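Local coordinates for protein inositol dehydrogenase (Lactobacillus casei, PDB 4MKX) that probably oxidises scyllo-inositol with NAD as cofactor, as a sugar alcohol dehydrogenase of the Gfo/Idh/MocA family with a Rossmann-fold nucleotide-binding domain, at residues Ile211-Ile217 with Asn348-Val353; Ser196-Ile200 with Gln333-Ala338. All blocks are in the same frame, centred on the assembly; numbering follows the deposited sequence.

Interaction 1: Ile211-Ile217 with Asn348-Val353; sequences IDKVWAI and NDIVQV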
ATOM      1  N   ILE A 211      12.949  16.097  26.624  1.00 17.00           N
ATOM      2  CA  ILE A 211      13.048  14.699  27.065  1.00 16.70           C
ATOM      3  C   ILE A 211      13.544  14.645  28.512  1.00 18.25           C
ATOM      4  O   ILE A 211      14.562  15.258  28.844  1.00 19.50           O
ATOM      5  CB  ILE A 211      14.006  13.901  26.165  1.00 18.41           C
ATOM      6  CG1 ILE A 211      13.480  13.886  24.720  1.00 21.59           C
ATOM      7  CG2 ILE A 211      14.184  12.478  26.688  1.00 17.73           C
ATOM      8  CD1 ILE A 211      14.557  13.775  23.667  1.00 18.69           C
ATOM      9  N   ASP A 212      12.833  13.896  29.358  1.00 18.78           N
ATOM     10  CA  ASP A 212      13.150  13.834  30.787  1.00 17.63           C
ATOM     11  C   ASP A 212      14.071  12.670  31.123  1.00 19.78           C
ATOM     12  O   ASP A 212      15.195  12.867  31.570  1.00 21.70           O
ATOM     13  CB  ASP A 212      11.872  13.748  31.620  1.00 21.66           C
ATOM     14  CG  ASP A 212      12.144  13.808  33.119  1.00 23.10           C
ATOM     15  OD1 ASP A 212      13.151  14.431  33.518  1.00 32.11           O
ATOM     16  OD2 ASP A 212      11.350  13.239  33.889  1.00 30.68           O
ATOM     17  N   LYS A 213      13.601  11.442  30.922  1.00 16.16           N
ATOM     18  CA  LYS A 213      14.457  10.307  31.222  1.00 16.02           C
ATOM     19  C   LYS A 213      14.394   9.251  30.135  1.00 15.97           C
ATOM     20  O   LYS A 213      13.405   9.163  29.413  1.00 15.61           O
ATOM     21  CB  LYS A 213      14.143   9.710  32.595  1.00 24.79           C
ATOM     22  CG  LYS A 213      12.703   9.340  32.801  1.00 21.93           C
ATOM     23  CD  LYS A 213      12.483   8.817  34.224  1.00 25.80           C
ATOM     24  CE  LYS A 213      12.531   9.941  35.235  1.00 33.77           C
ATOM     25  NZ  LYS A 213      12.500   9.438  36.637  1.00 39.05           N
ATOM     26  N   VAL A 214      15.473   8.491  30.014  1.00 13.99           N
ATOM     27  CA  VAL A 214      15.639   7.534  28.928  1.00 15.37           C
ATOM     28  C   VAL A 214      16.254   6.233  29.424  1.00 15.01           C
ATOM     29  O   VAL A 214      16.978   6.200  30.426  1.00 14.10           O
ATOM     30  CB  VAL A 214      16.569   8.095  27.822  1.00 14.93           C
ATOM     31  CG1 VAL A 214      16.059   9.432  27.310  1.00 17.94           C
ATOM     32  CG2 VAL A 214      17.989   8.248  28.335  1.00 15.16           C
ATOM     33  N   TRP A 215      15.947   5.148  28.724  1.00 11.52           N
ATOM     34  CA  TRP A 215      16.671   3.897  28.885  1.00 11.61           C
ATOM     35  C   TRP A 215      16.958   3.435  27.472  1.00 14.07           C
ATOM     36  O   TRP A 215      16.116   3.591  26.595  1.00 13.83           O
ATOM     37  CB  TRP A 215      15.824   2.856  29.632  1.00  9.25           C
ATOM     38  CG  TRP A 215      16.523   1.537  29.863  1.00 12.43           C
ATOM     39  CD1 TRP A 215      17.840   1.343  30.184  1.00 13.05           C
ATOM     40  CD2 TRP A 215      15.932   0.233  29.794  1.00 12.39           C
ATOM     41  NE1 TRP A 215      18.100  -0.000  30.319  1.00 12.98           N
ATOM     42  CE2 TRP A 215      16.950  -0.705  30.066  1.00 11.31           C
ATOM     43  CE3 TRP A 215      14.645  -0.231  29.510  1.00 14.20           C
ATOM     44  CZ2 TRP A 215      16.713  -2.082  30.090  1.00 14.37           C
ATOM     45  CZ3 TRP A 215      14.408  -1.601  29.530  1.00 14.69           C
ATOM     46  CH2 TRP A 215      15.440  -2.512  29.818  1.00 13.64           C
ATOM     47  N   ALA A 216      18.149   2.901  27.242  1.00 10.75           N
ATOM     48  CA  ALA A 216      18.530   2.433  25.921  1.00 12.99           C
ATOM     49  C   ALA A 216      19.234   1.101  26.051  1.00 14.90           C
ATOM     50  O   ALA A 216      20.019   0.869  26.992  1.00 14.48           O
ATOM     51  CB  ALA A 216      19.425   3.450  25.205  1.00 12.61           C
ATOM     52  N   ILE A 217      18.931   0.213  25.116  1.00 12.51           N
ATOM     53  CA  ILE A 217      19.581  -1.084  25.043  1.00 11.63           C
ATOM     54  C   ILE A 217      20.044  -1.326  23.615  1.00 13.39           C
ATOM     55  O   ILE A 217      19.659  -0.615  22.693  1.00 13.05           O
ATOM     56  CB  ILE A 217      18.657  -2.237  25.507  1.00 11.05           C
ATOM     57  CG1 ILE A 217      17.416  -2.359  24.620  1.00 11.33           C
ATOM     58  CG2 ILE A 217      18.234  -2.052  26.961  1.00 12.21           C
ATOM     59  CD1 ILE A 217      16.452  -3.461  25.110  1.00 11.69           C
ATOM     60  N   ASN A 348      23.234   0.453  31.423  1.00 16.34           N
ATOM     61  CA  ASN A 348      21.986  -0.323  31.388  1.00 18.29           C
ATOM     62  C   ASN A 348      21.039   0.092  32.522  1.00 18.06           C
ATOM     63  O   ASN A 348      20.603  -0.742  33.329  1.00 22.93           O
ATOM     64  CB  ASN A 348      22.250  -1.841  31.386  1.00 20.98           C
ATOM     65  CG  ASN A 348      21.055  -2.648  30.870  1.00 22.78           C
ATOM     66  OD1 ASN A 348      19.976  -2.103  30.646  1.00 21.59           O
ATOM     67  ND2 ASN A 348      21.244  -3.951  30.696  1.00 25.70           N
ATOM     68  N   ASP A 349      20.729   1.384  32.575  1.00 15.95           N
ATOM     69  CA  ASP A 349      19.839   1.937  33.585  1.00 17.04           C
ATOM     70  C   ASP A 349      19.180   3.207  33.064  1.00 12.86           C
ATOM     71  O   ASP A 349      19.614   3.779  32.058  1.00 15.54           O
ATOM     72  CB  ASP A 349      20.637   2.234  34.864  1.00 20.39           C
ATOM     73  CG  ASP A 349      19.751   2.415  36.089  1.00 23.09           C
ATOM     74  OD1 ASP A 349      18.559   2.052  36.040  1.00 23.15           O
ATOM     75  OD2 ASP A 349      20.261   2.912  37.118  1.00 33.46           O
ATOM     76  N   ILE A 350      18.128   3.644  33.741  1.00 14.77           N
ATOM     77  CA  ILE A 350      17.434   4.871  33.381  1.00 15.32           C
ATOM     78  C   ILE A 350      18.319   6.075  33.708  1.00 17.46           C
ATOM     79  O   ILE A 350      18.898   6.154  34.795  1.00 17.59           O
ATOM     80  CB  ILE A 350      16.085   4.968  34.117  1.00 13.86           C
ATOM     81  CG1 ILE A 350      15.133   3.869  33.629  1.00 14.96           C
ATOM     82  CG2 ILE A 350      15.437   6.311  33.889  1.00 18.80           C
ATOM     83  CD1 ILE A 350      14.005   3.600  34.595  1.00 16.75           C
ATOM     84  N   VAL A 351      18.449   6.990  32.755  1.00 13.89           N
ATOM     85  CA  VAL A 351      19.254   8.196  32.954  1.00 14.73           C
ATOM     86  C   VAL A 351      18.370   9.430  32.784  1.00 17.79           C
ATOM     87  O   VAL A 351      17.546   9.480  31.872  1.00 17.61           O
ATOM     88  CB  VAL A 351      20.419   8.224  31.966  1.00 14.41           C
ATOM     89  CG1 VAL A 351      21.149   9.565  32.016  1.00 17.07           C
ATOM     90  CG2 VAL A 351      21.374   7.096  32.267  1.00 16.61           C
ATOM     91  N   GLN A 352      18.527  10.425  33.664  0.94 18.05           N
ATOM     92  CA  GLN A 352      17.804  11.685  33.522  0.94 19.52           C
ATOM     93  C   GLN A 352      18.642  12.605  32.653  0.94 21.09           C
ATOM     94  O   GLN A 352      19.832  12.780  32.907  0.94 24.01           O
ATOM     95  CB  GLN A 352      17.540  12.342  34.884  0.94 24.99           C
ATOM     96  CG  GLN A 352      16.627  11.526  35.805  0.94 29.21           C
ATOM     97  CD  GLN A 352      15.468  12.339  36.368  0.94 38.03           C
ATOM     98  OE1 GLN A 352      14.869  13.159  35.671  0.94 41.20           O
ATOM     99  NE2 GLN A 352      15.151  12.115  37.640  0.94 40.76           N
ATOM    100  N   VAL A 353      18.026  13.173  31.622  1.00 19.57           N
ATOM    101  CA  VAL A 353      18.753  13.948  30.623  1.00 20.52           C
ATOM    102  C   VAL A 353      19.388  15.210  31.223  1.00 25.88           C
ATOM    103  O   VAL A 353      20.523  15.552  30.903  1.00 23.05           O
ATOM    104  CB  VAL A 353      17.847  14.335  29.450  1.00 17.91           C
ATOM    105  CG1 VAL A 353      18.598  15.209  28.465  1.00 20.66           C
ATOM    106  CG2 VAL A 353      17.340  13.087  28.743  1.00 20.21           C
TER
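Trp215 gives up more area here than any other residue: its indole NE1 donates a hydrogen bond to Asn348 OD1 (2.8 Å), and its CB lies 4.2 Å from Ile350 CG1. Asn348, with positive phi, is the C-prime residue of the Schellman motif ending helix 328-347; the indole thus bonds to the residue at which the chain leaves the helix and turns toward the sheet. Beyond it the segments run antiparallel, and 351-352 is the outermost strand of this chain's mixed sheet, next to 211-219. Val214 and Val351 form the hydrogen-bonded pair, Val214 N to Val351 O at 3.0 Å and Val351 N to Val214 O at 2.9 Å. At the far end Val353 N donates to Asp212 O (2.8 Å), while Val353 CG2 packs on Ile211 CG2 (3.8 Å) and Val214 CG1 (4.1 Å), on the side lined by helix 328-347. Asp212 and Lys213 form a classic beta bulge opposite Gln240. Trp215 of the second subunit packs against Trp215 and Ile350, placing this strand pair at a subunit interface.

Interaction 2: Ser196-Ile200 with Gln333-Ala338; sequences SIHDI and QGTKAA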
ATOM      1  N   SER A 196      20.728   9.030  15.826  1.00 15.35           N
ATOM      2  CA  SER A 196      19.458   9.414  16.431  1.00 14.24           C
ATOM      3  C   SER A 196      19.272  10.904  16.679  1.00 12.98           C
ATOM      4  O   SER A 196      18.208  11.311  17.137  1.00 14.94           O
ATOM      5  CB  SER A 196      19.262   8.672  17.753  1.00 15.37           C
ATOM      6  OG  SER A 196      19.354   7.274  17.549  1.00 18.71           O
ATOM      7  N   ILE A 197      20.298  11.709  16.409  1.00 15.66           N
ATOM      8  CA  ILE A 197      20.186  13.139  16.643  1.00 13.75           C
ATOM      9  C   ILE A 197      19.036  13.761  15.853  1.00 13.28           C
ATOM     10  O   ILE A 197      18.310  14.594  16.384  1.00 11.39           O
ATOM     11  CB  ILE A 197      21.514  13.887  16.360  1.00 16.41           C
ATOM     12  CG1 ILE A 197      22.537  13.526  17.433  1.00 22.74           C
ATOM     13  CG2 ILE A 197      21.305  15.393  16.402  1.00 23.56           C
ATOM     14  CD1 ILE A 197      23.675  14.531  17.572  1.00 27.26           C
ATOM     15  N   HIS A 198      18.840  13.341  14.602  1.00 10.89           N
ATOM     16  CA  HIS A 198      17.733  13.878  13.826  1.00 12.03           C
ATOM     17  C   HIS A 198      16.393  13.455  14.407  1.00 11.65           C
ATOM     18  O   HIS A 198      15.415  14.206  14.340  1.00 11.75           O
ATOM     19  CB  HIS A 198      17.799  13.435  12.369  1.00 11.72           C
ATOM     20  CG  HIS A 198      18.941  14.015  11.599  1.00 11.50           C
ATOM     21  ND1 HIS A 198      19.074  15.367  11.367  1.00 12.62           N
ATOM     22  CD2 HIS A 198      19.992  13.420  10.985  1.00 15.54           C
ATOM     23  CE1 HIS A 198      20.167  15.583  10.657  1.00 14.94           C
ATOM     24  NE2 HIS A 198      20.736  14.415  10.400  1.00 12.22           N
ATOM     25  N   ASP A 199      16.336  12.251  14.967  1.00 10.40           N
ATOM     26  CA  ASP A 199      15.110  11.773  15.589  1.00 10.21           C
ATOM     27  C   ASP A 199      14.790  12.550  16.864  1.00 10.80           C
ATOM     28  O   ASP A 199      13.639  12.904  17.110  1.00 11.12           O
ATOM     29  CB  ASP A 199      15.219  10.278  15.887  1.00 11.59           C
ATOM     30  CG  ASP A 199      15.304   9.442  14.629  1.00 13.09           C
ATOM     31  OD1 ASP A 199      14.413   9.572  13.763  1.00 11.70           O
ATOM     32  OD2 ASP A 199      16.263   8.656  14.502  1.00 14.30           O
ATOM     33  N   ILE A 200      15.817  12.822  17.662  1.00 12.20           N
ATOM     34  CA  ILE A 200      15.646  13.655  18.845  1.00 11.01           C
ATOM     35  C   ILE A 200      15.105  15.023  18.447  1.00 10.70           C
ATOM     36  O   ILE A 200      14.132  15.510  19.023  1.00 11.42           O
ATOM     37  CB  ILE A 200      16.958  13.768  19.633  1.00 12.38           C
ATOM     38  CG1 ILE A 200      17.271  12.425  20.307  1.00 17.45           C
ATOM     39  CG2 ILE A 200      16.860  14.857  20.699  1.00 13.89           C
ATOM     40  CD1 ILE A 200      18.722  12.268  20.678  1.00 20.48           C
ATOM     41  N   GLN A 333      20.414  20.632  23.009  1.00 13.50           N
ATOM     42  CA  GLN A 333      19.504  19.600  23.513  1.00 16.24           C
ATOM     43  C   GLN A 333      19.624  18.298  22.739  1.00 18.34           C
ATOM     44  O   GLN A 333      19.496  17.213  23.321  1.00 15.73           O
ATOM     45  CB  GLN A 333      18.059  20.077  23.512  1.00 16.50           C
ATOM     46  CG  GLN A 333      17.790  21.248  24.455  1.00 20.57           C
ATOM     47  CD  GLN A 333      18.078  20.927  25.912  1.00 26.96           C
ATOM     48  OE1 GLN A 333      18.106  19.762  26.320  1.00 27.01           O
ATOM     49  NE2 GLN A 333      18.302  21.966  26.705  1.00 29.39           N
ATOM     50  N   GLY A 334      19.865  18.393  21.436  1.00 16.20           N
ATOM     51  CA  GLY A 334      20.067  17.199  20.632  1.00 18.01           C
ATOM     52  C   GLY A 334      21.276  16.417  21.109  1.00 16.64           C
ATOM     53  O   GLY A 334      21.237  15.201  21.256  1.00 16.43           O
ATOM     54  N   THR A 335      22.367  17.122  21.379  1.00 13.72           N
ATOM     55  CA  THR A 335      23.581  16.465  21.832  1.00 12.93           C
ATOM     56  C   THR A 335      23.391  15.905  23.241  1.00 16.06           C
ATOM     57  O   THR A 335      23.825  14.794  23.546  1.00 16.09           O
ATOM     58  CB  THR A 335      24.759  17.444  21.812  1.00 13.46           C
ATOM     59  OG1 THR A 335      25.230  17.555  20.467  1.00 15.71           O
ATOM     60  CG2 THR A 335      25.881  16.940  22.676  1.00 16.89           C
ATOM     61  N   LYS A 336      22.710  16.669  24.084  1.00 13.95           N
ATOM     62  CA  LYS A 336      22.501  16.255  25.466  1.00 14.85           C
ATOM     63  C   LYS A 336      21.705  14.956  25.542  1.00 14.62           C
ATOM     64  O   LYS A 336      22.098  14.035  26.258  1.00 14.31           O
ATOM     65  CB  LYS A 336      21.776  17.345  26.244  1.00 18.12           C
ATOM     66  CG  LYS A 336      21.597  17.025  27.716  1.00 26.96           C
ATOM     67  CD  LYS A 336      20.752  18.083  28.411  1.00 31.48           C
ATOM     68  CE  LYS A 336      21.492  19.391  28.467  1.00 32.22           C
ATOM     69  NZ  LYS A 336      22.877  19.162  28.960  1.00 40.39           N
ATOM     70  N   ALA A 337      20.602  14.892  24.805  1.00 13.63           N
ATOM     71  CA  ALA A 337      19.750  13.693  24.817  1.00 12.49           C
ATOM     72  C   ALA A 337      20.506  12.503  24.256  1.00 15.62           C
ATOM     73  O   ALA A 337      20.383  11.387  24.768  1.00 14.84           O
ATOM     74  CB  ALA A 337      18.451  13.926  24.054  1.00 14.40           C
ATOM     75  N   ALA A 338      21.289  12.729  23.209  1.00 14.67           N
ATOM     76  CA  ALA A 338      22.078  11.647  22.629  1.00 13.37           C
ATOM     77  C   ALA A 338      23.123  11.116  23.614  1.00 16.43           C
ATOM     78  O   ALA A 338      23.332   9.908  23.718  1.00 15.08           O
ATOM     79  CB  ALA A 338      22.729  12.096  21.315  1.00 18.48           C
TER
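Ile200 points toward helix 328-347, its CD1 lying over the backbone and small side chains of one turn: 3.6 Å from Ala338 N, 3.8 Å from Ala337 CB and 3.9 Å from Gly334 O. One turn earlier, Ile197 extends along the same face, with CG1 4.1 Å from Ala338 CB and CD1 4.5 Å from Thr335 OG1. The CA of Gly334 comes within 5.7 Å of Ile197 CA, a close approach of two helix backbones. Gly334, Ala337 and Ala338 present backbone and methyl groups to the two isoleucines. Within the alpha/beta C-terminal domain, helices 197-207 and 328-347 thus meet by van der Waals packing of isoleucine side chains, with no hydrogen bond between the segments. Asp199, which does not touch helix 328-347 here, makes a salt bridge with Arg141 and hydrogen bonds to Ser167 and Ser169 of strand 162-172. Thr335, whose hydroxyl is bonded to Gly114 O, packs on Ile120 of helix 117-128, which contributes to the family's Rossmann domain.

Helix 197-207 leads into strand 211-219, and helix 328-347 into strand 351-352, so interactions 1 and 2 join the same two helix-strand units, once through the strands and once through the helices. Their centres are about 13 Å apart and the two contacts touch: Ile211 CD1 lies 3.9 Å from both Ile200 CG2 and Ala337 CB, while Val353 CG1 approaches Ala337 CA at 4.1 Å. Interaction 2 is buried, its centre about 10 Å from the chain's centre against about 22 Å for interaction 1, and relies on van der Waals packing. Partly buried, interaction 1 adds backbone hydrogen bonds and an indole-to-asparagine hydrogen bond to its apolar packing, and meets a second subunit, whereas no other chain touches interaction 2.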